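Local structure of NADP-dependent glyceraldehyde-3-phosphate dehydrogenase (Bacillus halodurans, 3PRL) at residues 292-297 with 412-417; 298-303 with 404-409; 353-358 with 378-383; 370-375 with 392-397. The protein probably catalyses the NADP-dependent, non-phosphorylating oxidation of glyceraldehyde 3-phosphate to 3-phosphoglycerate. All coordinates share one frame; numbering follows the deposited sequence.

Interaction 1 (292-297 with 412-417)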
loop_
_atom_site.group_PDB
_atom_site.type_symbol
_atom_site.label_atom_id
_atom_site.label_comp_id
_atom_site.label_asym_id
_atom_site.label_seq_id
_atom_site.Cartn_x
_atom_site.Cartn_y
_atom_site.Cartn_z
ATOM N N ARG D 292 6.922 19.268 28.238
ATOM C CA ARG D 292 6.559 18.506 27.062
ATOM C C ARG D 292 7.741 18.497 26.124
ATOM O O ARG D 292 8.431 19.525 25.954
ATOM C CB ARG D 292 5.340 19.136 26.386
ATOM C CG ARG D 292 4.053 18.965 27.181
ATOM C CD ARG D 292 2.900 19.810 26.641
ATOM N NE ARG D 292 2.291 19.244 25.444
ATOM C CZ ARG D 292 2.098 19.925 24.314
ATOM N NH1 ARG D 292 2.459 21.207 24.232
ATOM N NH2 ARG D 292 1.539 19.334 23.269
ATOM N N CYS D 293 7.992 17.341 25.526
ATOM C CA CYS D 293 9.060 17.257 24.556
ATOM C C CYS D 293 8.622 18.011 23.317
ATOM O O CYS D 293 9.386 18.792 22.780
ATOM C CB CYS D 293 9.435 15.807 24.261
ATOM S SG CYS D 293 10.190 15.041 25.689
ATOM N N THR D 294 7.374 17.776 22.904
ATOM C CA THR D 294 6.758 18.499 21.812
ATOM C C THR D 294 5.996 19.714 22.370
ATOM O O THR D 294 4.981 19.568 23.057
ATOM C CB THR D 294 5.822 17.590 21.019
ATOM O OG1 THR D 294 6.376 16.261 20.958
ATOM C CG2 THR D 294 5.641 18.124 19.616
ATOM N N ALA D 295 6.519 20.896 22.065
ATOM C CA ALA D 295 6.021 22.176 22.560
ATOM C C ALA D 295 6.885 23.265 21.977
ATOM O O ALA D 295 8.096 23.093 21.847
ATOM C CB ALA D 295 6.097 22.239 24.076
ATOM N N ILE D 296 6.263 24.396 21.657
ATOM C CA ILE D 296 6.983 25.574 21.219
ATOM C C ILE D 296 7.805 26.136 22.398
ATOM O O ILE D 296 7.275 26.410 23.471
ATOM C CB ILE D 296 6.004 26.639 20.685
ATOM C CG1 ILE D 296 5.329 26.168 19.383
ATOM C CG2 ILE D 296 6.679 28.005 20.578
ATOM C CD1 ILE D 296 6.213 26.124 18.161
ATOM N N LYS D 297 9.100 26.304 22.191
ATOM C CA LYS D 297 9.981 26.766 23.257
ATOM C C LYS D 297 10.871 27.896 22.794
ATOM O O LYS D 297 11.759 28.296 23.514
ATOM C CB LYS D 297 10.849 25.611 23.757
ATOM C CG LYS D 297 10.110 24.546 24.546
ATOM C CD LYS D 297 10.956 23.330 24.611
ATOM C CE LYS D 297 10.265 22.210 25.334
ATOM N NZ LYS D 297 10.626 20.910 24.671
ATOM N N TYR D 412 18.656 20.010 18.678
ATOM C CA TYR D 412 17.356 19.370 18.629
ATOM C C TYR D 412 16.752 19.417 17.242
ATOM O O TYR D 412 17.235 20.138 16.348
ATOM C CB TYR D 412 16.395 19.987 19.667
ATOM C CG TYR D 412 16.893 19.758 21.068
ATOM C CD1 TYR D 412 16.920 18.476 21.607
ATOM C CD2 TYR D 412 17.385 20.815 21.837
ATOM C CE1 TYR D 412 17.410 18.251 22.887
ATOM C CE2 TYR D 412 17.860 20.604 23.128
ATOM C CZ TYR D 412 17.865 19.321 23.643
ATOM O OH TYR D 412 18.337 19.086 24.899
ATOM N N GLY D 413 15.686 18.653 17.071
ATOM C CA GLY D 413 15.075 18.477 15.752
ATOM C C GLY D 413 13.774 17.710 15.802
ATOM O O GLY D 413 13.562 16.799 15.007
ATOM N N LEU D 414 12.905 18.078 16.739
ATOM C CA LEU D 414 11.652 17.361 16.924
ATOM C C LEU D 414 10.565 17.885 15.954
ATOM O O LEU D 414 10.220 17.227 14.954
ATOM C CB LEU D 414 11.245 17.423 18.412
ATOM C CG LEU D 414 10.113 16.579 19.020
ATOM C CD1 LEU D 414 10.001 15.183 18.382
ATOM C CD2 LEU D 414 10.332 16.433 20.519
ATOM N N GLN D 415 10.066 19.095 16.230
ATOM C CA GLN D 415 8.986 19.682 15.458
ATOM C C GLN D 415 9.185 21.197 15.312
ATOM O O GLN D 415 10.107 21.749 15.882
ATOM C CB GLN D 415 7.636 19.348 16.115
ATOM C CG GLN D 415 7.173 17.903 15.887
ATOM C CD GLN D 415 5.656 17.734 16.029
ATOM O OE1 GLN D 415 4.938 18.707 16.192
ATOM N NE2 GLN D 415 5.169 16.482 15.924
ATOM N N ALA D 416 8.330 21.856 14.527
ATOM C CA ALA D 416 8.383 23.318 14.348
ATOM C C ALA D 416 7.077 23.885 13.803
ATOM O O ALA D 416 6.293 23.165 13.172
ATOM C CB ALA D 416 9.543 23.712 13.410
ATOM N N SER D 417 6.867 25.182 14.031
ATOM C CA SER D 417 5.738 25.920 13.461
ATOM C C SER D 417 6.201 27.068 12.541
ATOM O O SER D 417 7.159 27.770 12.878
ATOM C CB SER D 417 4.881 26.510 14.584
ATOM O OG SER D 417 4.469 25.537 15.523
#
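At the active-site end of the central sheet of an aldehyde dehydrogenase catalytic domain, C293, T294 and I296 meet L414, Q415 and S417. C293 falls in the stretch that carries the family's cysteine signature and is probably the nucleophile, and E259 of the predicted active site lies nearby. The two segments run in roughly the same direction but share no hydrogen bond, because strand 264-268 lies between their strands; its D264 bridges them, accepting A295 N on one carboxylate oxygen and Q415 N on the other. The contact is therefore made largely by side chains reaching across. L414 has CG anti to its backbone N (chi1 -169°), which carries CD2 to 3.4 Å from C293 O and 3.9 Å from C293 CB, a branched apolar group backing the cysteine. T294 turns its methyl rather than its hydroxyl to the glutamine, CG2 lying 3.5 Å from Q415 OE1. The amide of Q415 is bound beyond, NE2 giving a hydrogen bond to E445 O and OE1 taking a weak one from H439. An alanine in place of Q415 would probably leave E445 O without this donor and open a gap beside the T294 methyl. Farther along, S417 OG is hydrogen-bonded to A442 O, while the tip of I296 presses on the same oxygen, CD1 to OG being 3.2 Å.

Interaction 2 (298-303 with 404-409)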
loop_
_atom_site.group_PDB
_atom_site.type_symbol
_atom_site.label_atom_id
_atom_site.label_comp_id
_atom_site.label_asym_id
_atom_site.label_seq_id
_atom_site.Cartn_x
_atom_site.Cartn_y
_atom_site.Cartn_z
ATOM N N ARG D 298 10.613 28.407 21.594
ATOM C CA ARG D 298 11.433 29.422 20.937
ATOM C C ARG D 298 10.563 30.186 19.955
ATOM O O ARG D 298 9.918 29.567 19.103
ATOM C CB ARG D 298 12.526 28.749 20.100
ATOM C CG ARG D 298 13.869 28.546 20.744
ATOM C CD ARG D 298 14.899 28.236 19.658
ATOM N NE ARG D 298 14.720 26.921 19.036
ATOM C CZ ARG D 298 15.594 26.360 18.199
ATOM N NH1 ARG D 298 16.724 26.998 17.878
ATOM N NH2 ARG D 298 15.348 25.154 17.686
ATOM N N VAL D 299 10.540 31.513 20.046
ATOM C CA VAL D 299 9.887 32.293 19.000
ATOM C C VAL D 299 10.891 33.122 18.206
ATOM O O VAL D 299 11.465 34.075 18.721
ATOM C CB VAL D 299 8.781 33.228 19.534
ATOM C CG1 VAL D 299 8.113 33.962 18.368
ATOM C CG2 VAL D 299 7.742 32.460 20.355
ATOM N N PHE D 300 11.099 32.753 16.950
ATOM C CA PHE D 300 11.770 33.648 16.011
ATOM C C PHE D 300 10.686 34.490 15.340
ATOM O O PHE D 300 9.889 33.966 14.561
ATOM C CB PHE D 300 12.542 32.864 14.944
ATOM C CG PHE D 300 13.576 31.920 15.493
ATOM C CD1 PHE D 300 14.775 32.397 16.007
ATOM C CD2 PHE D 300 13.358 30.549 15.470
ATOM C CE1 PHE D 300 15.735 31.523 16.500
ATOM C CE2 PHE D 300 14.311 29.666 15.966
ATOM C CZ PHE D 300 15.499 30.147 16.477
ATOM N N VAL D 301 10.648 35.785 15.642
ATOM C CA VAL D 301 9.617 36.672 15.091
ATOM C C VAL D 301 10.225 37.815 14.279
ATOM O O VAL D 301 11.149 38.484 14.737
ATOM C CB VAL D 301 8.662 37.235 16.203
ATOM C CG1 VAL D 301 9.421 38.038 17.240
ATOM C CG2 VAL D 301 7.541 38.055 15.591
ATOM N N GLN D 302 9.701 38.036 13.076
ATOM C CA GLN D 302 10.214 39.095 12.211
ATOM C C GLN D 302 10.081 40.455 12.890
ATOM O O GLN D 302 9.108 40.698 13.603
ATOM C CB GLN D 302 9.497 39.098 10.861
ATOM C CG GLN D 302 10.369 39.614 9.739
ATOM C CD GLN D 302 9.624 39.786 8.444
ATOM O OE1 GLN D 302 9.564 38.869 7.628
ATOM N NE2 GLN D 302 9.056 40.967 8.240
ATOM N N ASP D 303 11.068 41.323 12.682
ATOM C CA ASP D 303 11.092 42.640 13.335
ATOM C C ASP D 303 9.869 43.529 13.064
ATOM O O ASP D 303 9.341 44.150 13.992
ATOM C CB ASP D 303 12.407 43.395 13.054
ATOM C CG ASP D 303 12.844 43.318 11.595
ATOM O OD1 ASP D 303 12.260 44.019 10.733
ATOM O OD2 ASP D 303 13.805 42.569 11.319
ATOM N N ILE D 404 15.423 30.330 9.853
ATOM C CA ILE D 404 15.813 28.984 9.398
ATOM C C ILE D 404 17.155 28.578 9.990
ATOM O O ILE D 404 17.291 27.496 10.553
ATOM C CB ILE D 404 15.883 28.915 7.849
ATOM C CG1 ILE D 404 14.478 28.986 7.240
ATOM C CG2 ILE D 404 16.648 27.659 7.370
ATOM C CD1 ILE D 404 14.440 28.987 5.704
ATOM N N SER D 405 18.133 29.471 9.863
ATOM C CA SER D 405 19.499 29.249 10.339
ATOM C C SER D 405 19.606 29.007 11.849
ATOM O O SER D 405 20.186 28.005 12.297
ATOM C CB SER D 405 20.377 30.432 9.925
ATOM O OG SER D 405 21.684 30.313 10.442
ATOM N N LEU D 406 19.060 29.933 12.630
ATOM C CA LEU D 406 19.063 29.827 14.087
ATOM C C LEU D 406 18.256 28.629 14.575
ATOM O O LEU D 406 18.561 28.036 15.615
ATOM C CB LEU D 406 18.510 31.113 14.700
ATOM C CG LEU D 406 19.468 32.307 14.825
ATOM C CD1 LEU D 406 18.707 33.587 15.174
ATOM C CD2 LEU D 406 20.532 32.008 15.866
ATOM N N SER D 407 17.218 28.294 13.816
ATOM C CA SER D 407 16.408 27.119 14.052
ATOM C C SER D 407 17.280 25.873 13.919
ATOM O O SER D 407 17.315 25.028 14.817
ATOM C CB SER D 407 15.245 27.090 13.049
ATOM O OG SER D 407 14.666 25.807 12.955
ATOM N N ASN D 408 18.019 25.793 12.814
ATOM C CA ASN D 408 18.819 24.608 12.519
ATOM C C ASN D 408 20.067 24.440 13.364
ATOM O O ASN D 408 20.609 23.329 13.447
ATOM C CB ASN D 408 19.160 24.548 11.033
ATOM C CG ASN D 408 17.953 24.241 10.195
ATOM O OD1 ASN D 408 16.932 23.778 10.715
ATOM N ND2 ASN D 408 18.040 24.509 8.904
ATOM N N GLN D 409 20.497 25.532 14.005
ATOM C CA GLN D 409 21.688 25.503 14.864
ATOM C C GLN D 409 21.530 24.680 16.134
ATOM O O GLN D 409 22.523 24.171 16.651
ATOM C CB GLN D 409 22.159 26.915 15.216
ATOM C CG GLN D 409 23.249 27.433 14.311
ATOM C CD GLN D 409 23.437 28.950 14.383
ATOM O OE1 GLN D 409 23.656 29.597 13.361
ATOM N NE2 GLN D 409 23.348 29.516 15.581
#
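The ring of F300 lies against the backbone and CB atoms of L406 and S407 on helix 400-409. It meets them obliquely: CE1 comes to 3.3 Å from L406 CB, CZ to 3.7 Å from S407 N, and CE2 to 4.0 Å from S407 CB. With CG of the phenylalanine anti to its carbonyl carbon (chi1 -58°), the ring reaches the helix; a small serine there admits the ring close to the main chain, and L406 adds its CD1 beside CE1. A glycine at F300 would probably leave L406 CB and the S407 main chain facing a gap between strand and helix. R298, two residues back on the same side of the strand, holds NH1 at the edge of the ring, in its plane. Its guanidinium faces the helix carbonyls edge-on: NH2 makes a weak hydrogen bond to S407 O at 3.5 Å, besides its stronger one to K263 O, and NH1 stands 3.1 Å from L406 O. The segment axes are nearly antiparallel, 167° apart and 9.9 Å at closest approach. Such packing is characteristic of a beta-alpha-beta crossover, here the one in which helix 400-409 links parallel strands 391-397 and 415-419 across the intervening strands of the catalytic-domain sheet.

Interaction 3 (353-358 with 378-383)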
loop_
_atom_site.group_PDB
_atom_site.type_symbol
_atom_site.label_atom_id
_atom_site.label_comp_id
_atom_site.label_asym_id
_atom_site.label_seq_id
_atom_site.Cartn_x
_atom_site.Cartn_y
_atom_site.Cartn_z
ATOM N N ASN D 353 22.313 38.422 31.082
ATOM C CA ASN D 353 22.797 38.826 29.763
ATOM C C ASN D 353 21.834 39.806 29.087
ATOM O O ASN D 353 21.836 39.967 27.859
ATOM C CB ASN D 353 23.034 37.596 28.877
ATOM C CG ASN D 353 23.819 37.925 27.605
ATOM O OD1 ASN D 353 23.298 37.802 26.494
ATOM N ND2 ASN D 353 25.068 38.348 27.765
ATOM N N GLY D 354 20.988 40.424 29.906
ATOM C CA GLY D 354 20.210 41.592 29.504
ATOM C C GLY D 354 18.911 41.379 28.749
ATOM O O GLY D 354 18.496 42.259 27.992
ATOM N N ALA D 355 18.258 40.236 28.954
ATOM C CA ALA D 355 16.965 39.992 28.304
ATOM C C ALA D 355 15.864 40.720 29.050
ATOM O O ALA D 355 15.911 40.832 30.282
ATOM C CB ALA D 355 16.647 38.494 28.221
ATOM N N THR D 356 14.877 41.220 28.311
ATOM C CA THR D 356 13.773 41.933 28.941
ATOM C C THR D 356 12.759 40.953 29.516
ATOM O O THR D 356 12.244 40.083 28.802
ATOM C CB THR D 356 13.073 42.905 27.972
ATOM O OG1 THR D 356 14.050 43.629 27.216
ATOM C CG2 THR D 356 12.199 43.890 28.742
ATOM N N LEU D 357 12.471 41.101 30.804
ATOM C CA LEU D 357 11.437 40.307 31.427
ATOM C C LEU D 357 10.104 40.980 31.153
ATOM O O LEU D 357 9.828 42.078 31.661
ATOM C CB LEU D 357 11.686 40.141 32.928
ATOM C CG LEU D 357 10.643 39.339 33.715
ATOM C CD1 LEU D 357 10.899 37.828 33.588
ATOM C CD2 LEU D 357 10.595 39.774 35.187
ATOM N N LEU D 358 9.288 40.324 30.325
ATOM C CA LEU D 358 7.977 40.849 29.952
ATOM C C LEU D 358 6.856 40.501 30.934
ATOM O O LEU D 358 5.903 41.274 31.092
ATOM C CB LEU D 358 7.610 40.431 28.533
ATOM C CG LEU D 358 7.500 41.590 27.536
ATOM C CD1 LEU D 358 8.789 42.412 27.408
ATOM C CD2 LEU D 358 7.034 41.074 26.178
ATOM N N PRO D 378 21.222 34.597 21.039
ATOM C CA PRO D 378 21.932 33.335 20.870
ATOM C C PRO D 378 23.011 33.073 21.932
ATOM O O PRO D 378 23.477 31.944 22.038
ATOM C CB PRO D 378 22.581 33.492 19.494
ATOM C CG PRO D 378 21.697 34.410 18.773
ATOM C CD PRO D 378 21.242 35.392 19.796
ATOM N N ALA D 379 23.403 34.093 22.702
ATOM C CA ALA D 379 24.389 33.919 23.794
ATOM C C ALA D 379 23.768 33.399 25.101
ATOM O O ALA D 379 24.487 32.984 26.024
ATOM C CB ALA D 379 25.169 35.230 24.050
ATOM N N MET D 380 22.439 33.428 25.174
ATOM C CA MET D 380 21.699 33.002 26.368
ATOM C C MET D 380 21.349 31.518 26.281
ATOM O O MET D 380 20.893 31.031 25.233
ATOM C CB MET D 380 20.411 33.815 26.521
ATOM C CG MET D 380 20.592 35.320 26.331
ATOM S SD MET D 380 19.029 36.213 26.277
ATOM C CE MET D 380 19.617 37.912 26.219
ATOM N N ARG D 381 21.544 30.814 27.396
ATOM C CA ARG D 381 21.300 29.377 27.477
ATOM C C ARG D 381 19.869 29.012 27.088
ATOM O O ARG D 381 19.645 27.972 26.465
ATOM C CB ARG D 381 21.593 28.858 28.888
ATOM C CG ARG D 381 23.058 28.938 29.317
ATOM C CD ARG D 381 23.207 28.519 30.771
ATOM N NE ARG D 381 22.582 27.220 31.020
ATOM C CZ ARG D 381 22.328 26.723 32.228
ATOM N NH1 ARG D 381 22.656 27.412 33.319
ATOM N NH2 ARG D 381 21.758 25.522 32.350
ATOM N N VAL D 382 18.924 29.881 27.452
ATOM C CA VAL D 382 17.486 29.639 27.295
ATOM C C VAL D 382 17.055 29.655 25.830
ATOM O O VAL D 382 15.930 29.275 25.506
ATOM C CB VAL D 382 16.625 30.647 28.161
ATOM C CG1 VAL D 382 16.533 32.044 27.495
ATOM C CG2 VAL D 382 15.230 30.083 28.473
ATOM N N ALA D 383 17.951 30.090 24.946
ATOM C CA ALA D 383 17.677 30.094 23.513
ATOM C C ALA D 383 17.920 28.713 22.909
ATOM O O ALA D 383 17.572 28.453 21.751
ATOM C CB ALA D 383 18.537 31.162 22.799
#
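A methionine methyl resting on a backbone oxygen at the end of a helix is the striking feature here: M380 CE lies 3.4 Å from N353 O. No hydrogen bond joins the two segments, and nearly everything depends on this one side chain. M380 is extended beyond CG (chi2 172°, chi3 175°), a long unbranched rod that can run from its own loop under the turn at 353-355. Toward its end, SD lies 3.8 Å from A355 CB, and CE stops 3.6 Å from that same CB. A355 suits its place because its lone methyl points at the methionine and meets it without bulk. N353, its own CG anti to the backbone N (chi1 -168°), lays OD1 alongside the methionine, 3.7 Å from both M380 CG and M380 CE, and 4.0 Å from A379 CB. N353 is exposed, so a polar amide suits it. After M380 the chain enters a short 3-10 turn, and R381 N is tied to D349 on helix 337-352. That helix closes with A355 N bonded to A350 O and G354 N to L351 O. G354 is the C-prime residue, and its positive phi is easily adopted without a side chain. The arrangement is thus a Schellman motif that ends helix 337-352 and turns the chain into strand 356-359, with M380 packed beneath it.

Interaction 4 (370-375 with 392-397)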
loop_
_atom_site.group_PDB
_atom_site.type_symbol
_atom_site.label_atom_id
_atom_site.label_comp_id
_atom_site.label_asym_id
_atom_site.label_seq_id
_atom_site.Cartn_x
_atom_site.Cartn_y
_atom_site.Cartn_z
ATOM N N PRO D 370 4.280 31.640 34.851
ATOM C CA PRO D 370 4.730 31.553 33.471
ATOM C C PRO D 370 5.655 32.743 33.218
ATOM O O PRO D 370 5.351 33.873 33.616
ATOM C CB PRO D 370 3.437 31.653 32.660
ATOM C CG PRO D 370 2.433 32.286 33.586
ATOM C CD PRO D 370 2.825 31.870 34.959
ATOM N N THR D 371 6.795 32.472 32.600
ATOM C CA THR D 371 7.818 33.478 32.451
ATOM C C THR D 371 8.009 33.820 30.979
ATOM O O THR D 371 8.284 32.937 30.155
ATOM C CB THR D 371 9.145 33.042 33.137
ATOM O OG1 THR D 371 8.881 32.661 34.494
ATOM C CG2 THR D 371 10.134 34.183 33.146
ATOM N N LEU D 372 7.833 35.103 30.661
ATOM C CA LEU D 372 8.045 35.611 29.309
ATOM C C LEU D 372 9.268 36.514 29.242
ATOM O O LEU D 372 9.373 37.505 29.983
ATOM C CB LEU D 372 6.806 36.345 28.788
ATOM C CG LEU D 372 6.718 36.545 27.268
ATOM C CD1 LEU D 372 6.633 35.207 26.532
ATOM C CD2 LEU D 372 5.529 37.410 26.922
ATOM N N LEU D 373 10.187 36.161 28.344
ATOM C CA LEU D 373 11.397 36.939 28.114
ATOM C C LEU D 373 11.434 37.439 26.683
ATOM O O LEU D 373 11.046 36.724 25.759
ATOM C CB LEU D 373 12.639 36.095 28.397
ATOM C CG LEU D 373 12.722 35.341 29.727
ATOM C CD1 LEU D 373 13.722 34.206 29.620
ATOM C CD2 LEU D 373 13.076 36.287 30.890
ATOM N N ASP D 374 11.908 38.666 26.504
ATOM C CA ASP D 374 12.016 39.269 25.178
ATOM C C ASP D 374 13.474 39.579 24.873
ATOM O O ASP D 374 14.327 39.487 25.758
ATOM C CB ASP D 374 11.133 40.526 25.066
ATOM C CG ASP D 374 10.779 40.891 23.617
ATOM O OD1 ASP D 374 11.296 40.252 22.668
ATOM O OD2 ASP D 374 9.977 41.833 23.428
ATOM N N ASP D 375 13.748 39.915 23.612
ATOM C CA ASP D 375 15.075 40.312 23.131
ATOM C C ASP D 375 16.146 39.263 23.421
ATOM O O ASP D 375 17.323 39.587 23.645
ATOM C CB ASP D 375 15.451 41.685 23.695
ATOM C CG ASP D 375 14.563 42.793 23.157
ATOM O OD1 ASP D 375 14.861 43.303 22.052
ATOM O OD2 ASP D 375 13.578 43.162 23.838
ATOM N N LEU D 392 9.341 31.043 28.152
ATOM C CA LEU D 392 9.253 31.148 26.700
ATOM C C LEU D 392 10.042 32.357 26.225
ATOM O O LEU D 392 9.705 33.492 26.580
ATOM C CB LEU D 392 7.786 31.252 26.251
ATOM C CG LEU D 392 7.485 31.397 24.752
ATOM C CD1 LEU D 392 8.011 30.202 23.970
ATOM C CD2 LEU D 392 5.985 31.596 24.516
ATOM N N PRO D 393 11.109 32.120 25.454
ATOM C CA PRO D 393 11.874 33.243 24.914
ATOM C C PRO D 393 11.321 33.735 23.587
ATOM O O PRO D 393 10.783 32.959 22.809
ATOM C CB PRO D 393 13.271 32.653 24.720
ATOM C CG PRO D 393 13.035 31.185 24.505
ATOM C CD PRO D 393 11.804 30.831 25.280
ATOM N N ILE D 394 11.448 35.036 23.351
ATOM C CA ILE D 394 11.155 35.598 22.044
ATOM C C ILE D 394 12.478 36.066 21.426
ATOM O O ILE D 394 13.293 36.726 22.088
ATOM C CB ILE D 394 10.098 36.750 22.107
ATOM C CG1 ILE D 394 8.958 36.438 23.105
ATOM C CG2 ILE D 394 9.569 37.088 20.712
ATOM C CD1 ILE D 394 8.118 35.203 22.801
ATOM N N ILE D 395 12.703 35.682 20.173
ATOM C CA ILE D 395 13.926 36.047 19.486
ATOM C C ILE D 395 13.561 36.909 18.287
ATOM O O ILE D 395 12.885 36.465 17.363
ATOM C CB ILE D 395 14.789 34.805 19.113
ATOM C CG1 ILE D 395 15.269 34.090 20.385
ATOM C CG2 ILE D 395 15.982 35.211 18.255
ATOM C CD1 ILE D 395 15.821 32.690 20.165
ATOM N N ARG D 396 13.969 38.171 18.345
ATOM C CA ARG D 396 13.629 39.119 17.295
ATOM C C ARG D 396 14.540 38.848 16.097
ATOM O O ARG D 396 15.766 38.895 16.202
ATOM C CB ARG D 396 13.731 40.578 17.783
ATOM C CG ARG D 396 13.514 40.768 19.286
ATOM C CD ARG D 396 12.798 42.075 19.605
ATOM N NE ARG D 396 11.365 41.869 19.849
ATOM C CZ ARG D 396 10.454 42.837 19.914
ATOM N NH1 ARG D 396 10.795 44.104 19.735
ATOM N NH2 ARG D 396 9.184 42.531 20.140
ATOM N N VAL D 397 13.923 38.530 14.968
ATOM C CA VAL D 397 14.656 38.114 13.775
ATOM C C VAL D 397 14.367 39.070 12.601
ATOM O O VAL D 397 13.399 39.825 12.646
ATOM C CB VAL D 397 14.320 36.632 13.446
ATOM C CG1 VAL D 397 14.910 36.209 12.137
ATOM C CG2 VAL D 397 14.823 35.722 14.554
#
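Two neighbouring parallel strands pair directly here, 371-374 with 392-397, toward one side of the catalytic-domain sheet and away from the active site. L372 is in register with L392 and L373 with P393, and the segment axes are 16° apart. L392 is bonded through both its N and its O: its N donates to T371 O at 3.0 Å, and its O receives L373 N at 3.2 Å in an almost straight bond (179°). The next rung is I394 N to L373 O, 3.0 Å. P393, which has no N-H, costs this ladder nothing, since the rungs use L392 and I394. On the face carrying L372, branched side chains pack across the strands: CG of L372 stands anti to its backbone N (chi1 -162°), bringing CD1 to 4.1 Å from L392 CB and 4.0 Å from I394 CD1. Helices 303-317 and 274-286 cover this face. At the D374-D375 end the contact turns ionic. D374 OD1 lies 3.3 Å from R396 NE in a salt bridge, and OD2 sits over one guanidinium face, the two planes being nearly perpendicular; OD1 also accepts D375 N. D375 OD1 adds contact with R396 CD at 3.4 Å. Because no N-H of R396 points at D374, their attraction is one of charge alone, and the guanidinium is probably oriented more by its second salt bridge, from NH1 to D307.

Overall arrangement
All four contacts belong to one sheet and its surroundings. Interactions 1 and 2 share strand 296-302, their centres 13 Å apart: the strand starts near the probable catalytic cysteine, C293, whose side chain is about 6 Å from that of E259, and runs outward under helix 400-409. Interaction 4 adds the next strands; 391-397 pairs with 296-302, probably through V301 O and V397 N (2.8 Å). Interaction 3 is its close neighbour, the centres 7 Å apart, strand 356-359 continuing the sheet by the probable bond of L358 N to L372 O (2.8 Å). R298 CD also packs 3.4 Å from A383 O, linking interactions 2 and 3. Interaction 1 alone adjoins the active site.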